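Local structure of sialidase B (Streptococcus pneumoniae serotype 4, 4XJW) at residues I606-P609 with S610-Y613; P575-S579 with G580-G584. The protein cleaves terminal alpha-linked sialic acid residues from oligosaccharides, glycoproteins and glycolipids as a glycosyl hydrolase family 33 sialidase. The protein carries 1 engineered substitution. One frame throughout, in Å; residues are numbered along the deposited sequence.

Interaction 1: I606-P609 with S610-Y613; sequences IDLP and SYGY
Leu608 and Tyr611 run alongside each other in the same direction and, with Ile606, Asp607 and Tyr613, make up the buried part of this local turn. Leu608 CD1 sits over one face of the Tyr611 ring, 4.0 Å from its centroid and only 14° off the ring normal, which meets the geometry of a CH-pi contact. Leu608 reaches that position with CG anti to its own carbonyl carbon (chi1 -50°). The backbone forms a type I beta turn from Leu608 to Tyr611, closed by Tyr611 N donating to Leu608 O at 3.0 Å. The same carbonyl takes a second hydrogen bond from a water, at 2.9 Å from Leu608 O, and this water also donates to Tyr611 O. Asp607 approaches the Tyr611 ring at its edge, Asp607 OD2 lying 3.4 Å from Tyr611 CD2, with the carboxylate turned 72° from the ring plane. Its OD1 accepts from Leu608 N, from above the carboxylate plane, and from Lys98 N; OD2 accepts from Gly97 N and forms a salt bridge with Lys632. Ile606 CG1 lies 3.7 Å from Tyr613 CE2, the Ile606 side chain standing roughly perpendicular to that of Tyr613. The solvent side is the corner, where Pro609 is exposed and Ser610 partly so, its OG bonded to Asp70 O. In this sialidase beta-propeller, Tyr613 lies near Arg581 and Tyr615, the probable substrate-binding arginine and nucleophile. The loop joins strands 597-605 and 616-620; Ile606 also packs on strands 626-631 and 647-652, and the Tyr613 ring stacks on Phe630 of strand 626-631.

Interaction 2: P575-S579 with G580-G584; sequences PNSRS and GRKGG
Ser577 and Gly580 meet through a side-chain-to-backbone bond: Gly580 N donates to Ser577 OG at 3.2 Å, nearly straight with an N-H...O angle of 167°. Ser577 OG also accepts from Ser579 N at 3.0 Å, which defines an ST turn, so two backbone N-H groups grip one oxygen. With OG anti to its own backbone N (chi1 172°), Ser577 places that oxygen inside the bend. A water donates to both Ser577 O and Gly580 O, adding a second bridge across the loop.

Lys582 can be followed outward. Its CB points away from 575-579, yet the chain folds back, because chi1 (53°) tucks Lys582 CG between the two backbone branches and the rest is extended. Lys582 CG comes 3.8 Å from Ser577 OG; Lys582 CD continues the straight run; Lys582 CE lies 3.7 Å from Ser577 OG and close to Ser579 CB. At the tip, Lys582 NZ donates to a water 2.8 Å away that also hydrogen-bonds Ser579 OG, a water-bridged pairing at the solvent side.

At the base, Asn576 N donates to Gly583 O at 2.9 Å, and Pro575 pairs with Gly584 as an antiparallel non-hydrogen-bonded bridge, Pro575 CA to Gly584 CA 4.1 Å.

The loop thus closes a beta hairpin between strands 569-575 and 584-592 of a four-stranded antiparallel sheet, as in a sialidase beta-propeller blade. It carries Arg581, which hydrogen-bonds Thr553, Ser635 and Gly552, approaches Arg519, and with Arg519 and Arg207 probably forms the substrate-binding arginine triad characteristic of sialidases.

Overall arrangement
From the N terminus, strand 569-575 runs into interaction 2, where the chain reverses and leaves along strand 584-592; strand 597-605 then leads to interaction 1, whose turn sends the chain on to strand 616-620. The two contacts therefore lie in series, neither nested nor crossed, with centres about 8 Å apart. They meet directly: Ile606 N lies 2.9 Å from Gly584 O and Tyr613 N 3.0 Å from Arg581 O, both probable hydrogen bonds, and Tyr613 CG packs 3.3 Å from Gly584 CA. The 606-613 loop thereby lies against the arginine-bearing 580-584 segment, linking one four-stranded sheet to strand 616-620 beside the probable nucleophile Tyr615.

Interaction 1: I606-P609 with S610-Y613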
ATOM      1  N   ILE A 606      -3.535  -8.961 -14.528  1.00 11.15           N
ATOM      2  CA  ILE A 606      -3.509  -7.506 -14.332  1.00 12.63           C
ATOM      3  C   ILE A 606      -2.322  -6.869 -15.073  1.00 10.70           C
ATOM      4  O   ILE A 606      -2.428  -5.792 -15.660  1.00 12.47           O
ATOM      5  CB  ILE A 606      -3.439  -7.180 -12.827  1.00 13.85           C
ATOM      6  CG1 ILE A 606      -4.727  -7.611 -12.120  1.00 17.71           C
ATOM      7  CG2 ILE A 606      -3.191  -5.686 -12.606  1.00 12.38           C
ATOM      8  CD1 ILE A 606      -5.819  -6.570 -12.203  1.00 17.07           C
ATOM      9  N   ASP A 607      -1.183  -7.552 -15.037  1.00 10.94           N
ATOM     10  CA  ASP A 607       0.016  -7.131 -15.755  1.00 12.87           C
ATOM     11  C   ASP A 607       0.898  -8.381 -15.824  1.00 14.63           C
ATOM     12  O   ASP A 607       0.441  -9.475 -15.477  1.00 15.61           O
ATOM     13  CB  ASP A 607       0.708  -5.971 -15.023  1.00 11.83           C
ATOM     14  CG  ASP A 607       1.683  -5.195 -15.909  1.00 11.00           C
ATOM     15  OD1 ASP A 607       2.033  -5.674 -17.010  1.00 12.84           O
ATOM     16  OD2 ASP A 607       2.115  -4.089 -15.498  1.00 10.82           O
ATOM     17  N   LEU A 608       2.151  -8.224 -16.253  1.00 13.69           N
ATOM     18  CA  LEU A 608       3.053  -9.355 -16.512  1.00 12.99           C
ATOM     19  C   LEU A 608       3.208 -10.238 -15.290  1.00 12.92           C
ATOM     20  O   LEU A 608       3.167  -9.750 -14.159  1.00 13.74           O
ATOM     21  CB  LEU A 608       4.431  -8.842 -16.939  1.00 11.69           C
ATOM     22  CG  LEU A 608       4.478  -7.810 -18.060  1.00 15.45           C
ATOM     23  CD1 LEU A 608       5.901  -7.541 -18.533  1.00 16.05           C
ATOM     24  CD2 LEU A 608       3.578  -8.234 -19.218  1.00 18.10           C
ATOM     25  N   PRO A 609       3.399 -11.550 -15.502  1.00 13.82           N
ATOM     26  CA  PRO A 609       3.608 -12.476 -14.386  1.00 14.55           C
ATOM     27  C   PRO A 609       4.766 -12.057 -13.473  1.00 13.20           C
ATOM     28  O   PRO A 609       4.753 -12.367 -12.277  1.00 16.53           O
ATOM     29  CB  PRO A 609       3.935 -13.797 -15.095  1.00 17.47           C
ATOM     30  CG  PRO A 609       3.174 -13.720 -16.374  1.00 16.85           C
ATOM     31  CD  PRO A 609       3.200 -12.252 -16.783  1.00 17.36           C
ATOM     32  N   SER A 610       5.757 -11.357 -14.025  1.00 14.17           N
ATOM     33  CA  SER A 610       6.926 -10.964 -13.242  1.00 13.11           C
ATOM     34  C   SER A 610       6.794  -9.594 -12.563  1.00 12.50           C
ATOM     35  O   SER A 610       7.662  -9.202 -11.785  1.00 12.04           O
ATOM     36  CB  SER A 610       8.168 -10.964 -14.128  1.00 12.82           C
ATOM     37  OG  SER A 610       8.014 -10.029 -15.176  1.00 15.05           O
ATOM     38  N   TYR A 611       5.724  -8.865 -12.864  1.00 11.66           N
ATOM     39  CA  TYR A 611       5.533  -7.547 -12.261  1.00 11.95           C
ATOM     40  C   TYR A 611       4.746  -7.654 -10.950  1.00 10.17           C
ATOM     41  O   TYR A 611       3.891  -8.539 -10.789  1.00  9.95           O
ATOM     42  CB  TYR A 611       4.866  -6.593 -13.245  1.00 10.57           C
ATOM     43  CG  TYR A 611       5.797  -6.012 -14.292  1.00  9.78           C
ATOM     44  CD1 TYR A 611       7.066  -6.538 -14.509  1.00 11.36           C
ATOM     45  CD2 TYR A 611       5.412  -4.908 -15.050  1.00 11.29           C
ATOM     46  CE1 TYR A 611       7.917  -5.993 -15.462  1.00 13.03           C
ATOM     47  CE2 TYR A 611       6.255  -4.355 -16.008  1.00  9.81           C
ATOM     48  CZ  TYR A 611       7.516  -4.911 -16.208  1.00  9.67           C
ATOM     49  OH  TYR A 611       8.378  -4.383 -17.145  1.00 11.22           O
ATOM     50  N   GLY A 612       5.064  -6.770 -10.004  1.00  9.32           N
ATOM     51  CA  GLY A 612       4.566  -6.865  -8.641  1.00 10.77           C
ATOM     52  C   GLY A 612       3.067  -6.706  -8.467  1.00  8.54           C
ATOM     53  O   GLY A 612       2.411  -5.897  -9.133  1.00 10.58           O
ATOM     54  N   TYR A 613       2.516  -7.491  -7.552  1.00  8.27           N
ATOM     55  CA  TYR A 613       1.111  -7.363  -7.188  1.00  9.35           C
ATOM     56  C   TYR A 613       0.939  -7.946  -5.803  1.00  8.71           C
ATOM     57  O   TYR A 613       1.185  -9.135  -5.597  1.00  9.90           O
ATOM     58  CB  TYR A 613       0.241  -8.133  -8.185  1.00 10.78           C
ATOM     59  CG  TYR A 613      -1.248  -7.847  -8.088  1.00  7.98           C
ATOM     60  CD1 TYR A 613      -2.079  -8.540  -7.203  1.00  8.89           C
ATOM     61  CD2 TYR A 613      -1.829  -6.902  -8.915  1.00  8.95           C
ATOM     62  CE1 TYR A 613      -3.474  -8.273  -7.149  1.00  9.47           C
ATOM     63  CE2 TYR A 613      -3.191  -6.628  -8.875  1.00 10.07           C
ATOM     64  CZ  TYR A 613      -4.004  -7.307  -7.988  1.00 10.74           C
ATOM     65  OH  TYR A 613      -5.349  -6.993  -7.994  1.00 12.75           O
TER
HETATM   66  O   HOH W   1       1.451  -8.496 -12.197  1.00 12.78           O

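Interaction 2: P575-S579 with G580-G584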
ATOM      1  N   PRO A 575      -2.302 -12.099  -6.081  1.00  9.79           N
ATOM      2  CA  PRO A 575      -1.186 -12.607  -6.882  1.00  9.84           C
ATOM      3  C   PRO A 575      -1.430 -14.087  -7.188  1.00  9.63           C
ATOM      4  O   PRO A 575      -2.005 -14.817  -6.369  1.00 12.09           O
ATOM      5  CB  PRO A 575       0.010 -12.457  -5.937  1.00 10.05           C
ATOM      6  CG  PRO A 575      -0.595 -12.495  -4.553  1.00  8.26           C
ATOM      7  CD  PRO A 575      -1.876 -11.707  -4.729  1.00  9.38           C
ATOM      8  N   ASN A 576      -1.003 -14.531  -8.357  1.00 10.91           N
ATOM      9  CA  ASN A 576      -1.046 -15.963  -8.661  1.00 12.69           C
ATOM     10  C   ASN A 576       0.365 -16.402  -8.964  1.00 14.42           C
ATOM     11  O   ASN A 576       0.805 -16.375 -10.119  1.00 15.69           O
ATOM     12  CB  ASN A 576      -1.964 -16.234  -9.857  1.00 14.37           C
ATOM     13  CG  ASN A 576      -2.261 -17.713 -10.045  1.00 14.97           C
ATOM     14  OD1 ASN A 576      -1.592 -18.575  -9.475  1.00 16.54           O
ATOM     15  ND2 ASN A 576      -3.268 -18.012 -10.856  1.00 17.23           N
ATOM     16  N   SER A 577       1.083 -16.766  -7.906  1.00 11.37           N
ATOM     17  CA  SER A 577       2.512 -17.079  -8.003  1.00 15.06           C
ATOM     18  C   SER A 577       2.930 -17.880  -6.788  1.00 14.16           C
ATOM     19  O   SER A 577       2.511 -17.573  -5.675  1.00 11.22           O
ATOM     20  CB  SER A 577       3.343 -15.787  -8.068  1.00 14.80           C
ATOM     21  OG  SER A 577       4.737 -16.075  -7.969  1.00 14.77           O
ATOM     22  N   ARG A 578       3.754 -18.909  -6.994  1.00 14.49           N
ATOM     23  CA  ARG A 578       4.316 -19.674  -5.878  1.00 15.67           C
ATOM     24  C   ARG A 578       5.581 -19.021  -5.340  1.00 13.69           C
ATOM     25  O   ARG A 578       6.108 -19.431  -4.305  1.00 16.02           O
ATOM     26  CB  ARG A 578       4.665 -21.100  -6.311  1.00 19.10           C
ATOM     27  CG  ARG A 578       3.493 -21.954  -6.703  1.00 25.33           C
ATOM     28  CD  ARG A 578       3.960 -23.331  -7.153  1.00 35.53           C
ATOM     29  NE  ARG A 578       3.075 -24.381  -6.663  1.00 44.17           N
ATOM     30  CZ  ARG A 578       3.204 -25.666  -6.971  1.00 48.45           C
ATOM     31  NH1 ARG A 578       4.180 -26.060  -7.777  1.00 47.17           N
ATOM     32  NH2 ARG A 578       2.354 -26.555  -6.475  1.00 50.75           N
ATOM     33  N   SER A 579       6.051 -17.998  -6.050  1.00 15.29           N
ATOM     34  CA  SER A 579       7.395 -17.453  -5.859  1.00 13.32           C
ATOM     35  C   SER A 579       7.443 -16.128  -5.099  1.00 16.23           C
ATOM     36  O   SER A 579       8.272 -15.946  -4.210  1.00 15.68           O
ATOM     37  CB  SER A 579       8.064 -17.289  -7.222  1.00 17.66           C
ATOM     38  OG  SER A 579       9.383 -16.812  -7.089  1.00 21.16           O
ATOM     39  N   GLY A 580       6.568 -15.189  -5.459  1.00 13.38           N
ATOM     40  CA  GLY A 580       6.595 -13.880  -4.839  1.00 13.89           C
ATOM     41  C   GLY A 580       5.245 -13.209  -4.955  1.00 10.15           C
ATOM     42  O   GLY A 580       4.282 -13.824  -5.402  1.00 11.30           O
ATOM     43  N   ARG A 581       5.174 -11.947  -4.539  1.00  8.85           N
ATOM     44  CA  ARG A 581       3.941 -11.178  -4.687  1.00  8.58           C
ATOM     45  C   ARG A 581       3.961 -10.476  -6.043  1.00  9.37           C
ATOM     46  O   ARG A 581       4.400  -9.327  -6.179  1.00  9.70           O
ATOM     47  CB  ARG A 581       3.767 -10.208  -3.515  1.00  8.31           C
ATOM     48  CG  ARG A 581       3.380 -10.916  -2.233  1.00  8.70           C
ATOM     49  CD  ARG A 581       3.135  -9.997  -1.059  1.00  7.78           C
ATOM     50  NE  ARG A 581       2.672 -10.747   0.119  1.00  7.75           N
ATOM     51  CZ  ARG A 581       2.663 -10.266   1.360  1.00  8.58           C
ATOM     52  NH1 ARG A 581       3.117  -9.038   1.592  1.00  9.10           N
ATOM     53  NH2 ARG A 581       2.206 -11.004   2.370  1.00  9.62           N
ATOM     54  N   LYS A 582       3.536 -11.220  -7.057  1.00  9.69           N
ATOM     55  CA  LYS A 582       3.629 -10.820  -8.455  1.00 10.01           C
ATOM     56  C   LYS A 582       2.600 -11.616  -9.237  1.00 11.70           C
ATOM     57  O   LYS A 582       1.938 -12.505  -8.677  1.00 10.67           O
ATOM     58  CB  LYS A 582       5.048 -11.050  -9.001  1.00 11.62           C
ATOM     59  CG  LYS A 582       5.588 -12.463  -8.807  1.00 13.51           C
ATOM     60  CD  LYS A 582       7.037 -12.557  -9.290  1.00 15.68           C
ATOM     61  CE  LYS A 582       7.614 -13.940  -9.010  1.00 21.12           C
ATOM     62  NZ  LYS A 582       9.084 -13.980  -9.290  1.00 21.22           N
ATOM     63  N   GLY A 583       2.421 -11.273 -10.509  1.00 12.50           N
ATOM     64  CA  GLY A 583       1.491 -12.010 -11.346  1.00 12.42           C
ATOM     65  C   GLY A 583       0.054 -11.844 -10.888  1.00 11.89           C
ATOM     66  O   GLY A 583      -0.688 -12.818 -10.712  1.00 12.52           O
ATOM     67  N   GLY A 584      -0.345 -10.592 -10.696  1.00 12.39           N
ATOM     68  CA  GLY A 584      -1.678 -10.302 -10.190  1.00 10.81           C
ATOM     69  C   GLY A 584      -2.771 -10.724 -11.141  1.00 11.02           C
ATOM     70  O   GLY A 584      -2.628 -10.587 -12.357  1.00 10.93           O
TER
HETATM   71  O   HOH W   2       1.946 -15.050  -4.667  1.00 11.75           O
HETATM   72  O   HOH W   3      10.878 -16.080  -9.564  1.00 19.28           O